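Local coordinates for protein colicin-D (Escherichia coli, PDB 5ZNM) that kills Escherichia coli and closely related bacteria by inhibiting protein synthesis, and is seen here as its central domain joined to the C-terminal tRNase domain, at residues S40-Q45 / T208-P213; L183-D188 / G192-T197; S56-L59 / G65-T68. All coordinates share one frame; numbering follows the deposited sequence.

Interaction 1 of 3, residues S40-Q45 / T208-P213; sequences SVMNEQ and TILVNP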
loop_
_atom_site.group_PDB
_atom_site.type_symbol
_atom_site.label_atom_id
_atom_site.label_comp_id
_atom_site.label_asym_id
_atom_site.label_seq_id
_atom_site.Cartn_x
_atom_site.Cartn_y
_atom_site.Cartn_z
ATOM N N SER A 40 19.411 6.223 16.249
ATOM C CA SER A 40 19.994 5.352 17.277
ATOM C C SER A 40 18.915 4.611 18.050
ATOM O O SER A 40 18.990 3.393 18.246
ATOM C CB SER A 40 20.841 6.164 18.267
ATOM O OG SER A 40 22.115 6.499 17.753
ATOM N N VAL A 41 17.908 5.351 18.515
ATOM C CA VAL A 41 16.915 4.789 19.421
ATOM C C VAL A 41 16.021 3.781 18.701
ATOM O O VAL A 41 15.631 2.759 19.280
ATOM C CB VAL A 41 16.116 5.936 20.067
ATOM C CG1 VAL A 41 14.809 5.455 20.606
ATOM C CG2 VAL A 41 16.936 6.570 21.179
ATOM N N MET A 42 15.694 4.029 17.431
ATOM C CA MET A 42 14.839 3.086 16.710
ATOM C C MET A 42 15.584 1.840 16.254
ATOM O O MET A 42 14.945 0.841 15.906
ATOM C CB MET A 42 14.198 3.748 15.494
ATOM C CG MET A 42 13.064 4.688 15.838
ATOM S SD MET A 42 12.199 5.229 14.366
ATOM C CE MET A 42 13.521 6.084 13.509
ATOM N N ASN A 43 16.911 1.874 16.246
ATOM C CA ASN A 43 17.708 0.730 15.833
ATOM C C ASN A 43 18.189 -0.119 17.004
ATOM O O ASN A 43 18.981 -1.044 16.796
ATOM C CB ASN A 43 18.889 1.198 14.986
ATOM C CG ASN A 43 18.501 1.427 13.547
ATOM O OD1 ASN A 43 18.521 0.498 12.737
ATOM N ND2 ASN A 43 18.128 2.662 13.215
ATOM N N GLU A 44 17.726 0.155 18.223
ATOM C CA GLU A 44 17.962 -0.783 19.314
ATOM C C GLU A 44 17.292 -2.119 18.996
ATOM O O GLU A 44 16.296 -2.182 18.269
ATOM C CB GLU A 44 17.441 -0.218 20.638
ATOM C CG GLU A 44 18.225 0.978 21.181
ATOM C CD GLU A 44 19.264 0.589 22.225
ATOM O OE1 GLU A 44 18.985 -0.306 23.050
ATOM O OE2 GLU A 44 20.362 1.184 22.222
ATOM N N GLN A 45 17.848 -3.201 19.554
ATOM C CA GLN A 45 17.445 -4.541 19.131
ATOM C C GLN A 45 15.985 -4.836 19.468
ATOM O O GLN A 45 15.292 -5.513 18.700
ATOM C CB GLN A 45 18.367 -5.592 19.760
ATOM C CG GLN A 45 18.045 -5.978 21.210
ATOM C CD GLN A 45 18.511 -4.956 22.237
ATOM O OE1 GLN A 45 18.783 -3.794 21.911
ATOM N NE2 GLN A 45 18.610 -5.390 23.495
ATOM N N THR A 208 7.666 -0.243 26.151
ATOM C CA THR A 208 7.825 1.000 25.410
ATOM C C THR A 208 7.603 0.774 23.915
ATOM O O THR A 208 8.203 -0.132 23.330
ATOM C CB THR A 208 9.226 1.543 25.642
ATOM O OG1 THR A 208 9.367 1.910 27.022
ATOM C CG2 THR A 208 9.478 2.729 24.731
ATOM N N ILE A 209 6.756 1.597 23.296
ATOM C CA ILE A 209 6.561 1.577 21.846
ATOM C C ILE A 209 6.960 2.941 21.322
ATOM O O ILE A 209 6.500 3.957 21.847
ATOM C CB ILE A 209 5.106 1.253 21.462
ATOM C CG1 ILE A 209 4.730 -0.148 21.947
ATOM C CG2 ILE A 209 4.896 1.373 19.944
ATOM C CD1 ILE A 209 3.253 -0.314 22.141
ATOM N N LEU A 210 7.857 2.961 20.345
ATOM C CA LEU A 210 8.293 4.208 19.729
ATOM C C LEU A 210 7.325 4.598 18.618
ATOM O O LEU A 210 6.728 3.740 17.966
ATOM C CB LEU A 210 9.706 4.052 19.161
ATOM C CG LEU A 210 10.788 3.703 20.182
ATOM C CD1 LEU A 210 12.120 3.450 19.499
ATOM C CD2 LEU A 210 10.925 4.808 21.216
ATOM N N VAL A 211 7.177 5.899 18.390
ATOM C CA VAL A 211 6.365 6.366 17.271
ATOM C C VAL A 211 7.219 7.307 16.443
ATOM O O VAL A 211 7.736 8.299 16.970
ATOM C CB VAL A 211 5.079 7.069 17.734
ATOM C CG1 VAL A 211 4.244 7.476 16.543
ATOM C CG2 VAL A 211 4.258 6.169 18.640
ATOM N N ASN A 212 7.387 6.986 15.159
ATOM C CA ASN A 212 8.015 7.909 14.228
ATOM C C ASN A 212 6.913 8.833 13.695
ATOM O O ASN A 212 6.065 8.365 12.941
ATOM C CB ASN A 212 8.697 7.150 13.090
ATOM C CG ASN A 212 9.476 8.063 12.158
ATOM O OD1 ASN A 212 9.327 9.296 12.169
ATOM N ND2 ASN A 212 10.294 7.450 11.310
ATOM N N PRO A 213 6.863 10.096 14.075
ATOM C CA PRO A 213 5.743 10.944 13.662
ATOM C C PRO A 213 5.805 11.399 12.216
ATOM O O PRO A 213 4.831 11.990 11.748
ATOM C CB PRO A 213 5.833 12.144 14.620
ATOM C CG PRO A 213 7.225 12.209 15.026
ATOM C CD PRO A 213 7.806 10.823 14.941
#
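Met42 and Leu210 are the residues whose CA atoms come nearest, 7.3 Å apart, and the contact is made by the Leu210 side chain reaching the helix end. Residues 40-42 are the last residues of helix 32-42, and Asn43 is the first to leave helical phi/psi; 208-212 is extended strand. Leu210 points from the strand at the helix end, and its CD1 does most of the touching. That methyl lies 3.5 Å from Val41 CG1, 3.9 Å from Met42 CA and 4.0 Å from Met42 CG, so it meets two successive helix residues. Val41 presents CG1 because this methyl stands opposite its own backbone N (chi1 160°). The contact is thus helix-on-sheet packing: helix 32-42 ends against one face of the mixed sheet in which strand 207-212 runs between 49-51 and 194-198, and Met42 also touches Val49 and the loop residues Pro230 and Thr232. Toward Asn212, further along the strand, the Met42 chain bends at its last torsion (chi3 -62°) and crosses Asn212 at about a right angle. Its SD comes 4.2 Å from Asn212 CB, and its CE 4.1 Å from Asn212 ND2. Asn212 ND2 bonds to Thr232 OG1, and Asn212 OD1 accepts from Val214 N.

Interaction 2 of 3, residues L183-D188 / G192-T197; sequences LNAVRD and GLDKIT. With GOL (glycerol), chain M.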
loop_
_atom_site.group_PDB
_atom_site.type_symbol
_atom_site.label_atom_id
_atom_site.label_comp_id
_atom_site.label_asym_id
_atom_site.label_seq_id
_atom_site.Cartn_x
_atom_site.Cartn_y
_atom_site.Cartn_z
ATOM N N LEU A 183 -4.601 5.576 24.440
ATOM C CA LEU A 183 -3.355 6.040 25.026
ATOM C C LEU A 183 -2.850 7.284 24.305
ATOM O O LEU A 183 -3.132 7.490 23.123
ATOM C CB LEU A 183 -2.303 4.940 24.979
ATOM C CG LEU A 183 -2.772 3.627 25.611
ATOM C CD1 LEU A 183 -1.677 2.591 25.566
ATOM C CD2 LEU A 183 -3.209 3.876 27.035
ATOM N N ASN A 184 -2.105 8.120 25.026
ATOM C CA ASN A 184 -1.471 9.311 24.468
ATOM C C ASN A 184 0.042 9.133 24.462
ATOM O O ASN A 184 0.628 8.686 25.458
ATOM C CB ASN A 184 -1.823 10.570 25.273
ATOM C CG ASN A 184 -3.305 10.893 25.252
ATOM O OD1 ASN A 184 -3.889 11.265 26.280
ATOM N ND2 ASN A 184 -3.920 10.761 24.092
ATOM N N ALA A 185 0.679 9.495 23.350
ATOM C CA ALA A 185 2.127 9.387 23.248
ATOM C C ALA A 185 2.793 10.645 23.798
ATOM O O ALA A 185 2.224 11.735 23.748
ATOM C CB ALA A 185 2.543 9.160 21.797
ATOM N N VAL A 186 4.009 10.484 24.335
ATOM C CA VAL A 186 4.798 11.603 24.849
ATOM C C VAL A 186 5.861 11.969 23.828
ATOM O O VAL A 186 6.603 11.100 23.356
ATOM C CB VAL A 186 5.459 11.270 26.197
ATOM C CG1 VAL A 186 6.343 12.430 26.629
ATOM C CG2 VAL A 186 4.420 10.950 27.249
ATOM N N ARG A 187 5.947 13.256 23.488
ATOM C CA ARG A 187 6.979 13.717 22.573
ATOM C C ARG A 187 8.302 13.850 23.313
ATOM O O ARG A 187 8.388 14.539 24.336
ATOM C CB ARG A 187 6.574 15.047 21.937
ATOM C CG ARG A 187 7.674 15.785 21.173
ATOM C CD ARG A 187 8.026 15.109 19.829
ATOM N NE ARG A 187 6.861 14.652 19.067
ATOM C CZ ARG A 187 6.197 15.376 18.162
ATOM N NH1 ARG A 187 6.547 16.636 17.903
ATOM N NH2 ARG A 187 5.169 14.841 17.516
ATOM N N ASP A 188 9.325 13.178 22.796
ATOM C CA ASP A 188 10.687 13.295 23.296
ATOM C C ASP A 188 11.352 14.457 22.564
ATOM O O ASP A 188 11.611 14.375 21.359
ATOM C CB ASP A 188 11.442 11.986 23.073
ATOM C CG ASP A 188 12.845 12.008 23.658
ATOM O OD1 ASP A 188 13.364 13.102 23.971
ATOM O OD2 ASP A 188 13.436 10.923 23.796
ATOM N N GLY A 192 12.744 13.971 18.839
ATOM C CA GLY A 192 11.636 14.203 17.933
ATOM C C GLY A 192 10.759 12.995 17.683
ATOM O O GLY A 192 9.936 13.032 16.766
ATOM N N LEU A 193 10.926 11.916 18.453
ATOM C CA LEU A 193 10.057 10.745 18.408
ATOM C C LEU A 193 9.016 10.824 19.517
ATOM O O LEU A 193 9.155 11.577 20.484
ATOM C CB LEU A 193 10.854 9.441 18.573
ATOM C CG LEU A 193 11.955 9.139 17.555
ATOM C CD1 LEU A 193 12.752 7.903 17.988
ATOM C CD2 LEU A 193 11.378 8.970 16.143
ATOM N N ASP A 194 7.970 10.021 19.379
ATOM C CA ASP A 194 6.987 9.900 20.442
ATOM C C ASP A 194 7.134 8.549 21.117
ATOM O O ASP A 194 7.737 7.616 20.575
ATOM C CB ASP A 194 5.565 10.077 19.915
ATOM C CG ASP A 194 5.331 11.464 19.366
ATOM O OD1 ASP A 194 5.502 12.451 20.124
ATOM O OD2 ASP A 194 4.997 11.565 18.169
ATOM N N LYS A 195 6.580 8.451 22.321
ATOM C CA LYS A 195 6.662 7.204 23.068
ATOM C C LYS A 195 5.310 6.898 23.679
ATOM O O LYS A 195 4.691 7.772 24.296
ATOM C CB LYS A 195 7.737 7.286 24.160
ATOM C CG LYS A 195 7.925 6.003 24.972
ATOM C CD LYS A 195 9.248 6.056 25.744
ATOM C CE LYS A 195 9.176 5.333 27.076
ATOM N NZ LYS A 195 10.508 5.277 27.749
ATOM N N ILE A 196 4.864 5.659 23.492
ATOM C CA ILE A 196 3.697 5.104 24.168
ATOM C C ILE A 196 4.190 4.021 25.123
ATOM O O ILE A 196 5.074 3.232 24.772
ATOM C CB ILE A 196 2.689 4.544 23.140
ATOM C CG1 ILE A 196 2.003 5.704 22.402
ATOM C CG2 ILE A 196 1.663 3.654 23.799
ATOM C CD1 ILE A 196 1.351 5.264 21.096
ATOM N N THR A 197 3.662 4.000 26.341
ATOM C CA THR A 197 4.072 2.981 27.302
ATOM C C THR A 197 2.882 2.117 27.679
ATOM O O THR A 197 1.803 2.637 27.990
ATOM C CB THR A 197 4.697 3.598 28.548
ATOM O OG1 THR A 197 3.758 4.485 29.166
ATOM C CG2 THR A 197 5.973 4.362 28.183
HETATM C C1 GOL M . 12.675 6.676 23.824
HETATM O O1 GOL M . 12.421 6.193 25.129
HETATM C C2 GOL M . 12.130 8.094 23.693
HETATM O O2 GOL M . 10.865 8.218 24.288
HETATM C C3 GOL M . 12.017 8.500 22.231
HETATM O O3 GOL M . 13.048 9.419 21.960
HETATM O O HOH W 1 1.304 6.096 26.693
HETATM O O HOH W 2 3.056 13.398 21.196
#
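Arg187 and Asp194 face each other as a non-hydrogen-bonded pair of the antiparallel beta hairpin formed by strands 186-187 and 194-198, which makes one edge of a four-stranded mixed sheet within the chain. The arginine CG lies opposite its backbone N (chi1 168°), and bends at chi2 and chi3 fold the chain back until NE meets Asp194 OD1 at 2.8 Å, in a salt bridge. The bond is fairly straight at NE (154°), yet NE approaches from above the carboxylate plane, and the guanidinium and carboxylate planes stand 39° apart. A water also donates to Asp194 OD1, while Arg187 NH1 bonds to Gln26 O, so the guanidinium bridges Asp194 and the backbone at Gln26. Next along, Val186 and Lys195 form the hydrogen-bonded pair, with Val186 N to Lys195 O at 2.8 Å and a return bond from Lys195 N. Beyond them, Ile196 sets its CG1 3.5 Å from Ala185 CB and its CG2 3.9 Å from Leu183 CD1; Phe262 touches both Leu183 and Ile196. Toward the turn, Asp188 N donates to Leu193 O almost along the C=O axis. On the face carrying Lys195, a glycerol, probably from the crystallisation liquor, lies by the lysine chain, and Lys195 NZ reaches its O1 through a weak bond of 3.4 Å.

Interaction 3 of 3, residues S56-L59 / G65-T68; sequences SVQL and GVWT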
loop_
_atom_site.group_PDB
_atom_site.type_symbol
_atom_site.label_atom_id
_atom_site.label_comp_id
_atom_site.label_asym_id
_atom_site.label_seq_id
_atom_site.Cartn_x
_atom_site.Cartn_y
_atom_site.Cartn_z
ATOM N N SER A 56 -2.721 3.491 7.221
ATOM C CA SER A 56 -1.866 2.377 6.851
ATOM C C SER A 56 -2.108 1.190 7.776
ATOM O O SER A 56 -2.584 1.331 8.900
ATOM C CB SER A 56 -0.389 2.796 6.891
ATOM O OG SER A 56 0.023 3.139 8.217
ATOM N N VAL A 57 -1.801 0.009 7.261
ATOM C CA VAL A 57 -1.701 -1.211 8.062
ATOM C C VAL A 57 -0.223 -1.501 8.257
ATOM O O VAL A 57 0.565 -1.404 7.309
ATOM C CB VAL A 57 -2.407 -2.393 7.369
ATOM C CG1 VAL A 57 -2.244 -3.685 8.195
ATOM C CG2 VAL A 57 -3.880 -2.075 7.129
ATOM N N GLN A 58 0.167 -1.862 9.481
ATOM C CA GLN A 58 1.577 -2.067 9.758
ATOM C C GLN A 58 1.772 -3.325 10.585
ATOM O O GLN A 58 0.942 -3.676 11.432
ATOM C CB GLN A 58 2.197 -0.880 10.503
ATOM C CG GLN A 58 2.290 0.389 9.644
ATOM C CD GLN A 58 2.707 1.609 10.466
ATOM O OE1 GLN A 58 3.532 1.503 11.370
ATOM N NE2 GLN A 58 2.119 2.780 10.153
ATOM N N LEU A 59 2.901 -3.982 10.347
ATOM C CA LEU A 59 3.327 -5.124 11.146
ATOM C C LEU A 59 4.784 -4.901 11.494
ATOM O O LEU A 59 5.626 -4.811 10.597
ATOM C CB LEU A 59 3.140 -6.439 10.388
ATOM C CG LEU A 59 3.678 -7.693 11.071
ATOM C CD1 LEU A 59 2.993 -7.918 12.402
ATOM C CD2 LEU A 59 3.493 -8.913 10.171
ATOM N N GLY A 65 12.289 -4.752 11.613
ATOM C CA GLY A 65 11.667 -3.582 11.001
ATOM C C GLY A 65 10.149 -3.618 10.880
ATOM O O GLY A 65 9.445 -4.472 11.429
ATOM N N VAL A 66 9.647 -2.649 10.113
ATOM C CA VAL A 66 8.219 -2.397 9.959
ATOM C C VAL A 66 7.809 -2.695 8.523
ATOM O O VAL A 66 8.443 -2.216 7.576
ATOM C CB VAL A 66 7.867 -0.945 10.328
ATOM C CG1 VAL A 66 6.392 -0.669 10.057
ATOM C CG2 VAL A 66 8.218 -0.693 11.794
ATOM N N TRP A 67 6.750 -3.485 8.373
ATOM C CA TRP A 67 6.062 -3.679 7.104
ATOM C C TRP A 67 4.839 -2.767 7.063
ATOM O O TRP A 67 4.079 -2.711 8.033
ATOM C CB TRP A 67 5.643 -5.144 6.971
ATOM C CG TRP A 67 4.882 -5.512 5.715
ATOM C CD1 TRP A 67 5.407 -5.944 4.541
ATOM C CD2 TRP A 67 3.460 -5.533 5.554
ATOM N NE1 TRP A 67 4.400 -6.230 3.648
ATOM C CE2 TRP A 67 3.195 -5.983 4.249
ATOM C CE3 TRP A 67 2.385 -5.211 6.391
ATOM C CZ2 TRP A 67 1.899 -6.106 3.750
ATOM C CZ3 TRP A 67 1.102 -5.346 5.905
ATOM C CH2 TRP A 67 0.867 -5.793 4.589
ATOM N N THR A 68 4.644 -2.069 5.941
ATOM C CA THR A 68 3.567 -1.096 5.781
ATOM C C THR A 68 2.725 -1.440 4.555
ATOM O O THR A 68 3.259 -1.841 3.513
ATOM C CB THR A 68 4.143 0.330 5.618
ATOM O OG1 THR A 68 4.916 0.674 6.777
ATOM C CG2 THR A 68 3.033 1.340 5.447
#
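Leu59 and Trp67 form the hydrogen-bonded pair at the tight centre of this contact, where the axes of segments 56-59 and 65-68 approach to 4.7 Å and their directions differ by 146°. Leu59 N donates to Trp67 O at 2.9 Å, and Trp67 N returns an almost straight bond (175°) to Leu59 O at 2.8 Å. The neighbouring Gln58 CA adds a CA-H...O contact to Trp67 O, 3.1 Å away. These bonds define an antiparallel beta hairpin, strands 56-61 and 65-71, whose second strand is outermost in a five-stranded antiparallel sheet of the chain. Packing is looser around the indole: with its CG opposite the backbone N (chi1 179°), the ring turns its six-membered part toward the first strand, yet CE3 stays 4.2 Å from Leu59 CB and CZ3 4.4 Å from Val57 CG1. Trp67 remains partly exposed, although Ile73 of the second subunit packs on it, whereas Val57 and Leu59 are buried against Phe128. On the other face Gln58 and Thr68 run alongside each other in the same direction, with Gln58 CG 3.9 Å from Thr68 OG1. The Gln58 amide turns NE2 to Ser56 OG, which lies in the amide plane at 2.9 Å; Asn51 O takes a second bond from NE2, and Ser56 OG also bonds to Thr53 O.

How the interactions relate
Interactions 1 and 2 share one mixed sheet: strands 194-198 and 207-212, consecutive in the chain, are neighbours in it, joined by probable backbone bonds from Ile209 N to Ile196 O and from Val211 N to Asp194 O. Their centres lie about 10 Å apart. Interaction 3 is in a separate antiparallel sheet, about 14 Å from interaction 1 and 18 Å from interaction 2 between centres, touching neither; a backbone bond between Leu183 and Ile263 of strand 262-267 ties interaction 2 to that sheet. Along the chain, hairpin 56-59/65-68 closes before 183-188/192-197 opens, both between the segments of interaction 1. That contact therefore brings helix 32-42 onto a sheet built largely from the later S-type Pyocin family region, which holds 183-188, 192-197 and 208-213.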